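Local coordinates for protein putative short-chain dehydrogenase/reductase (PDB 5K9Z) that probably acts as an NAD- or NADP-dependent oxidoreductase on CH-OH groups, as a member of the short-chain dehydrogenase/reductase family, at residues Q53-A56 / R57-D61; D122-F125 / Y126-H130; P191-V195 / T196-V200. All coordinates share one frame; numbering follows the deposited sequence. Where two conformers were deposited one is given.

Interaction 1: residues Q53-A56 / R57-D61; sequences QALA and RELRD
Leu55 and Leu59 form the tight part of this local contact, at the C-terminal end of helix 49-58. Leu55 CG lies 4.0 Å from Leu59 CD1, and the two side chains meet at a slant. Leu59 also leans over the backbone, with its CG 3.4 Å from Leu55 O. The same carbonyl oxygen accepts the last helical bond here, from Leu59 N at 3.0 Å. One oxygen thus has an N-H and an aliphatic branch close by. Arg57 N to Gln53 O and Glu58 N to Ala54 O continue the i to i+4 ladder. Leu59 then leaves helical geometry, and the chain turns away. Leu55 turns its CG away from its own N (chi1 -170°), and its CD1 meets Glu58 CD at 4.0 Å. The Glu58 chain is extended, and its OE2 makes a salt bridge with Arg33. A charged group therefore borders the leucine pair.

The opposite character is found at Gln53 and Arg57, which are exposed. In the conformer given, the Arg57 chain bends back at chi3 (-80°) and brings one guanidinium face over Ala54 CA, 3.7 Å from NH2. A second conformer was deposited, so this placement is tentative. It is a loose surface contact.

The leucine side faces into the fold. Leu55 rests on Ala29 and Arg33 of helix 26-37 and on Leu44 of strand 41-46, and Leu59 touches Ala32 and Arg33. The contact belongs to the beta-alpha-beta unit formed by strand 41-46, helix 49-58 and strand 63-66 of the Rossmann-type fold.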
loop_
_atom_site.group_PDB
_atom_site.type_symbol
_atom_site.label_atom_id
_atom_site.label_comp_id
_atom_site.label_asym_id
_atom_site.label_seq_id
_atom_site.Cartn_x
_atom_site.Cartn_y
_atom_site.Cartn_z
ATOM N N GLN C 53 -8.400 -34.742 13.630
ATOM C CA GLN C 53 -9.192 -35.461 14.622
ATOM C C GLN C 53 -8.627 -35.275 16.023
ATOM O O GLN C 53 -9.387 -35.152 16.992
ATOM C CB GLN C 53 -9.259 -36.951 14.273
ATOM C CG GLN C 53 -10.162 -37.312 13.094
ATOM C CD GLN C 53 -11.646 -37.182 13.407
ATOM O OE1 GLN C 53 -12.038 -36.625 14.437
ATOM N NE2 GLN C 53 -12.482 -37.725 12.525
ATOM N N ALA C 54 -7.297 -35.254 16.154
ATOM C CA ALA C 54 -6.699 -35.063 17.473
ATOM C C ALA C 54 -7.066 -33.699 18.047
ATOM O O ALA C 54 -7.391 -33.583 19.235
ATOM C CB ALA C 54 -5.178 -35.224 17.400
ATOM N N LEU C 55 -7.044 -32.658 17.215
ATOM C CA LEU C 55 -7.411 -31.335 17.712
ATOM C C LEU C 55 -8.890 -31.279 18.074
ATOM O O LEU C 55 -9.258 -30.686 19.093
ATOM C CB LEU C 55 -7.068 -30.261 16.678
ATOM C CG LEU C 55 -7.177 -28.821 17.188
ATOM C CD1 LEU C 55 -6.399 -28.653 18.473
ATOM C CD2 LEU C 55 -6.672 -27.836 16.137
ATOM N N ALA C 56 -9.744 -31.932 17.277
ATOM C CA ALA C 56 -11.170 -31.981 17.594
ATOM C C ALA C 56 -11.423 -32.674 18.927
ATOM O O ALA C 56 -12.297 -32.257 19.697
ATOM C CB ALA C 56 -11.939 -32.686 16.475
ATOM N N ARG C 57 -10.684 -33.744 19.215
ATOM C CA ARG C 57 -10.806 -34.382 20.521
ATOM C C ARG C 57 -10.342 -33.455 21.638
ATOM O O ARG C 57 -10.896 -33.490 22.741
ATOM C CB ARG C 57 -10.017 -35.694 20.551
ATOM C CG ARG C 57 -10.720 -36.844 19.846
ATOM C CD ARG C 57 -10.014 -38.192 20.048
ATOM N NE ARG C 57 -8.856 -38.361 19.172
ATOM C CZ ARG C 57 -7.595 -38.430 19.592
ATOM N NH1 ARG C 57 -7.315 -38.356 20.886
ATOM N NH2 ARG C 57 -6.610 -38.578 18.714
ATOM N N GLU C 58 -9.340 -32.617 21.370
ATOM C CA GLU C 58 -8.813 -31.727 22.401
ATOM C C GLU C 58 -9.802 -30.616 22.746
ATOM O O GLU C 58 -9.970 -30.265 23.918
ATOM C CB GLU C 58 -7.479 -31.144 21.940
ATOM C CG GLU C 58 -6.911 -30.072 22.847
ATOM C CD GLU C 58 -5.591 -29.520 22.335
ATOM O OE1 GLU C 58 -4.752 -30.328 21.878
ATOM O OE2 GLU C 58 -5.399 -28.279 22.381
ATOM N N LEU C 59 -10.465 -30.053 21.751
ATOM C CA LEU C 59 -11.315 -28.891 21.962
ATOM C C LEU C 59 -12.736 -29.304 22.313
ATOM O O LEU C 59 -13.293 -30.229 21.716
ATOM C CB LEU C 59 -11.317 -28.001 20.715
ATOM C CG LEU C 59 -9.930 -27.537 20.281
ATOM C CD1 LEU C 59 -10.017 -26.669 19.029
ATOM C CD2 LEU C 59 -9.256 -26.777 21.436
ATOM N N ARG C 60 -13.326 -28.602 23.274
ATOM C CA ARG C 60 -14.711 -28.872 23.636
ATOM C C ARG C 60 -15.632 -28.462 22.494
ATOM O O ARG C 60 -15.527 -27.349 21.969
ATOM C CB ARG C 60 -15.087 -28.121 24.914
ATOM N N ASP C 61 -16.524 -29.374 22.104
ATOM C CA ASP C 61 -17.565 -29.132 21.108
ATOM C C ASP C 61 -17.017 -28.901 19.703
ATOM O O ASP C 61 -17.716 -28.345 18.853
ATOM C CB ASP C 61 -18.464 -27.950 21.504
ATOM C CG ASP C 61 -19.243 -28.209 22.774
ATOM O OD1 ASP C 61 -19.845 -29.301 22.900
ATOM O OD2 ASP C 61 -19.251 -27.317 23.648
#

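Interaction 2: residues D122-F125 / Y126-H130; sequences DGVF and YGIKH
Tyr126 lays one face of its ring over the carbonyl oxygen of Asp122, one helical turn back. Asp122 O stands 3.2 Å above the ring plane, shifted toward the rim. The Tyr126 side chain starts beside its own backbone N (chi1 -57°), which carries the ring back along the helix. The same oxygen accepts from Tyr126 N at 2.9 Å. Farther out, Tyr126 CE2 lies 3.8 Å from Asp122 CB. A water then joins the two polar ends, giving a hydrogen to Asp122 OD2 and bonding to Tyr126 OH at 2.9 Å.

The Phe125 ring is inclined to the Tyr126 ring, with planes at 51° and centroids 5.6 Å apart. The closest carbons are Phe125 CD2 and Tyr126 CD1, at 3.5 Å. At the far end of the Phe125 ring, CZ meets Lys129 CD at 4.1 Å.

On the buried side, Val124 and Ile128 run side by side and point the same way. Both reach Asn94 of strand 91-94, and each also touches helix 159-179 and strand 141-146. Gly123 and Gly127 continue the i to i+4 ladder on a buried face of helix 110-138.

The chemistry is thus divided by face. Val124 and Ile128 seat the helix against the sheet and helix 159-179. Tyr126 and His130 face helix 72-86, where Lys129 NZ and His130 NE2 share Glu72 OE2, a pairing that would favour a charged carboxylate.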
loop_
_atom_site.group_PDB
_atom_site.type_symbol
_atom_site.label_atom_id
_atom_site.label_comp_id
_atom_site.label_asym_id
_atom_site.label_seq_id
_atom_site.Cartn_x
_atom_site.Cartn_y
_atom_site.Cartn_z
ATOM N N ASP C 122 -8.699 -20.081 -5.499
ATOM C CA ASP C 122 -9.972 -20.753 -5.756
ATOM C C ASP C 122 -10.615 -21.183 -4.449
ATOM O O ASP C 122 -11.827 -21.016 -4.258
ATOM C CB ASP C 122 -9.770 -21.979 -6.653
ATOM C CG ASP C 122 -9.233 -21.633 -8.030
ATOM O OD1 ASP C 122 -9.315 -20.465 -8.455
ATOM O OD2 ASP C 122 -8.660 -22.541 -8.666
ATOM N N GLY C 123 -9.801 -21.708 -3.524
ATOM C CA GLY C 123 -10.323 -22.144 -2.237
ATOM C C GLY C 123 -10.990 -21.022 -1.460
ATOM O O GLY C 123 -11.969 -21.242 -0.735
ATOM N N VAL C 124 -10.457 -19.811 -1.574
ATOM C CA VAL C 124 -11.086 -18.672 -0.898
ATOM C C VAL C 124 -12.407 -18.316 -1.569
ATOM O O VAL C 124 -13.400 -18.010 -0.895
ATOM C CB VAL C 124 -10.127 -17.476 -0.869
ATOM C CG1 VAL C 124 -10.831 -16.265 -0.303
ATOM C CG2 VAL C 124 -8.896 -17.828 -0.069
ATOM N N PHE C 125 -12.429 -18.312 -2.908
ATOM C CA PHE C 125 -13.673 -18.062 -3.636
ATOM C C PHE C 125 -14.758 -19.065 -3.252
ATOM O O PHE C 125 -15.908 -18.682 -2.982
ATOM C CB PHE C 125 -13.419 -18.086 -5.144
ATOM C CG PHE C 125 -14.673 -18.284 -5.968
ATOM C CD1 PHE C 125 -15.709 -17.362 -5.927
ATOM C CD2 PHE C 125 -14.799 -19.387 -6.794
ATOM C CE1 PHE C 125 -16.860 -17.554 -6.692
ATOM C CE2 PHE C 125 -15.945 -19.588 -7.560
ATOM C CZ PHE C 125 -16.969 -18.674 -7.512
ATOM N N TYR C 126 -14.416 -20.357 -3.235
ATOM C CA TYR C 126 -15.411 -21.369 -2.874
ATOM C C TYR C 126 -15.903 -21.150 -1.451
ATOM O O TYR C 126 -17.104 -21.258 -1.177
ATOM C CB TYR C 126 -14.831 -22.786 -2.998
ATOM C CG TYR C 126 -14.274 -23.172 -4.354
ATOM C CD1 TYR C 126 -14.841 -22.699 -5.529
ATOM C CD2 TYR C 126 -13.154 -23.997 -4.452
ATOM C CE1 TYR C 126 -14.323 -23.032 -6.759
ATOM C CE2 TYR C 126 -12.629 -24.360 -5.698
ATOM C CZ TYR C 126 -13.213 -23.866 -6.839
ATOM O OH TYR C 126 -12.697 -24.199 -8.066
ATOM N N GLY C 127 -14.985 -20.829 -0.533
ATOM C CA GLY C 127 -15.380 -20.590 0.844
ATOM C C GLY C 127 -16.277 -19.372 0.996
ATOM O O GLY C 127 -17.252 -19.395 1.747
ATOM N N ILE C 128 -15.953 -18.279 0.306
ATOM C CA ILE C 128 -16.827 -17.110 0.378
ATOM C C ILE C 128 -18.182 -17.450 -0.228
ATOM O O ILE C 128 -19.237 -17.167 0.350
ATOM C CB ILE C 128 -16.183 -15.899 -0.321
ATOM C CG1 ILE C 128 -14.903 -15.473 0.416
ATOM C CG2 ILE C 128 -17.185 -14.701 -0.388
ATOM C CD1 ILE C 128 -14.135 -14.407 -0.313
ATOM N N LYS C 129 -18.168 -18.090 -1.391
ATOM C CA LYS C 129 -19.423 -18.420 -2.063
ATOM C C LYS C 129 -20.343 -19.231 -1.155
ATOM O O LYS C 129 -21.493 -18.852 -0.922
ATOM C CB LYS C 129 -19.135 -19.172 -3.359
ATOM C CG LYS C 129 -20.383 -19.745 -4.039
ATOM C CD LYS C 129 -19.983 -20.456 -5.317
ATOM C CE LYS C 129 -21.158 -21.242 -5.921
ATOM N NZ LYS C 129 -20.714 -21.969 -7.144
ATOM N N HIS C 130 -19.848 -20.343 -0.611
ATOM C CA HIS C 130 -20.742 -21.237 0.121
ATOM C C HIS C 130 -21.029 -20.763 1.540
ATOM O O HIS C 130 -22.148 -20.949 2.028
ATOM C CB HIS C 130 -20.202 -22.659 0.066
ATOM C CG HIS C 130 -20.246 -23.208 -1.322
ATOM N ND1 HIS C 130 -21.403 -23.719 -1.876
ATOM C CD2 HIS C 130 -19.318 -23.217 -2.309
ATOM C CE1 HIS C 130 -21.175 -24.066 -3.130
ATOM N NE2 HIS C 130 -19.916 -23.776 -3.418
HETATM O O HOH W 1 -10.060 -25.312 -7.811
#

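Interaction 3: residues P191-V195 / T196-V200; sequences PGTTV and TEMMV
This is a helix N-cap, formed where the loop after strand 184-191 runs into the short helix 195-199. Thr194 is the capping residue and Glu197 its partner. Thr194 OG1 accepts from Glu197 N at 3.1 Å, and the N-H points almost straight at it (177°). Thr194 holds OG1 between its backbone N and carbonyl carbon (chi1 79°), which turns the hydroxyl oxygen to the first turn of the helix. Thr194 O then accepts from Met198 N at 3.2 Å, so one residue serves two N-H groups of that turn. Val195 O takes the next, from Met199 N at 2.8 Å.

Met198 packs back onto the loop, and Met199 onto Val195 at the start of the helix. Met198 extends from its CG outward, and its CE ends 3.2 Å from Thr193 OG1, the side chains crossing near a right angle. Met198 CG also passes 3.3 Å from Thr194 O. Met199 CG lies 3.7 Å from Val195 CG2, and the bend at chi2 brings its CE near the same methyl (3.9 Å).

Pro191 ends strand 184-191 and Gly192 opens the loop; such a Pro-Gly pair is usual at the end of the sixth strand in short-chain dehydrogenases/reductases. Thr193 and Met198 both touch Tyr161 of helix 159-179, the tyrosine of a Tyr-X-X-X-Lys sequence like that of the family motif. Val195 and Met198 also pack on Phe265 of the second subunit, and Met199 on its Met273.

The polar cap and the apolar side chains therefore do separate work. The threonine hydroxyl satisfies an N-H that the first helical turn cannot bond internally. Thr194 N, by contrast, is buried by the contact without a partner in the model. Val195, Met198 and Met199 together make the apolar side that meets the second subunit.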
loop_
_atom_site.group_PDB
_atom_site.type_symbol
_atom_site.label_atom_id
_atom_site.label_comp_id
_atom_site.label_asym_id
_atom_site.label_seq_id
_atom_site.Cartn_x
_atom_site.Cartn_y
_atom_site.Cartn_z
ATOM N N PRO C 191 -0.860 -11.649 7.823
ATOM C CA PRO C 191 0.351 -11.877 8.622
ATOM C C PRO C 191 1.587 -11.594 7.792
ATOM O O PRO C 191 1.597 -11.767 6.573
ATOM C CB PRO C 191 0.279 -13.372 8.982
ATOM C CG PRO C 191 -1.100 -13.832 8.548
ATOM C CD PRO C 191 -1.563 -12.900 7.492
ATOM N N GLY C 192 2.623 -11.104 8.463
ATOM C CA GLY C 192 3.936 -11.133 7.872
ATOM C C GLY C 192 4.424 -12.570 7.782
ATOM O O GLY C 192 3.946 -13.458 8.489
ATOM N N THR C 193 5.354 -12.830 6.870
ATOM C CA THR C 193 5.954 -14.160 6.777
ATOM C C THR C 193 7.450 -14.016 6.553
ATOM O O THR C 193 7.971 -12.918 6.350
ATOM C CB THR C 193 5.343 -15.016 5.651
ATOM O OG1 THR C 193 5.583 -14.395 4.382
ATOM C CG2 THR C 193 3.836 -15.221 5.849
ATOM N N THR C 194 8.145 -15.147 6.604
ATOM C CA THR C 194 9.547 -15.213 6.222
ATOM C C THR C 194 9.729 -16.388 5.272
ATOM O O THR C 194 8.884 -17.286 5.193
ATOM C CB THR C 194 10.483 -15.369 7.438
ATOM O OG1 THR C 194 10.484 -16.733 7.880
ATOM C CG2 THR C 194 10.030 -14.472 8.590
ATOM N N VAL C 195 10.852 -16.376 4.549
ATOM C CA VAL C 195 11.128 -17.479 3.639
ATOM C C VAL C 195 11.464 -18.752 4.415
ATOM O O VAL C 195 11.223 -19.866 3.927
ATOM C CB VAL C 195 12.236 -17.080 2.644
ATOM C CG1 VAL C 195 13.597 -16.917 3.354
ATOM C CG2 VAL C 195 12.309 -18.086 1.493
ATOM N N THR C 196 12.000 -18.614 5.637
ATOM C CA THR C 196 12.279 -19.776 6.483
ATOM C C THR C 196 10.995 -20.519 6.846
ATOM O O THR C 196 10.919 -21.748 6.720
ATOM C CB THR C 196 13.007 -19.333 7.753
ATOM O OG1 THR C 196 14.248 -18.706 7.407
ATOM C CG2 THR C 196 13.277 -20.516 8.672
ATOM N N GLU C 197 9.980 -19.785 7.318
ATOM C CA GLU C 197 8.686 -20.399 7.602
ATOM C C GLU C 197 8.106 -21.072 6.362
ATOM O O GLU C 197 7.477 -22.135 6.454
ATOM C CB GLU C 197 7.713 -19.342 8.127
ATOM C CG GLU C 197 6.567 -19.904 8.939
ATOM C CD GLU C 197 5.869 -18.814 9.734
ATOM O OE1 GLU C 197 5.540 -17.767 9.129
ATOM O OE2 GLU C 197 5.688 -18.991 10.963
ATOM N N MET C 198 8.307 -20.465 5.193
ATOM C CA MET C 198 7.807 -21.045 3.952
ATOM C C MET C 198 8.543 -22.327 3.597
ATOM O O MET C 198 7.916 -23.331 3.239
ATOM C CB MET C 198 7.939 -20.038 2.819
ATOM C CG MET C 198 7.020 -18.856 2.969
ATOM S SD MET C 198 7.052 -17.881 1.471
ATOM C CE MET C 198 6.021 -16.502 1.971
ATOM N N MET C 199 9.876 -22.305 3.694
ATOM C CA MET C 199 10.752 -23.350 3.177
ATOM C C MET C 199 11.090 -24.419 4.205
ATOM O O MET C 199 11.144 -25.609 3.864
ATOM C CB MET C 199 12.065 -22.740 2.671
ATOM C CG MET C 199 11.904 -21.778 1.520
ATOM S SD MET C 199 12.418 -22.501 -0.043
ATOM C CE MET C 199 12.284 -21.046 -1.092
ATOM N N VAL C 200 11.353 -24.028 5.445
ATOM C CA VAL C 200 11.968 -24.953 6.390
ATOM C C VAL C 200 10.890 -25.836 7.002
ATOM O O VAL C 200 9.976 -25.349 7.674
ATOM C CB VAL C 200 12.768 -24.206 7.463
ATOM C CG1 VAL C 200 13.385 -25.192 8.455
ATOM C CG2 VAL C 200 13.849 -23.377 6.791
#

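In the fold
The three contacts follow one another along the chain, and none touches another. Interaction 1 is on the outer side of the fold, its centre about 21 Å from the chain centre. Interaction 2 lies on the long helix 110-138 against the sheet, and its centre is about 25 Å from that of interaction 1. Interactions 2 and 3 lie on opposite sides of the chain's centre, with nearest atoms about 12 Å apart. Helix 159-179 links them, since it touches Val124 and Ile128 as well as Thr193 and Met198. Interaction 3 touches Tyr161, whose Tyr-X-X-X-Lys setting is like that of the family's catalytic tyrosine, so it probably borders the active site.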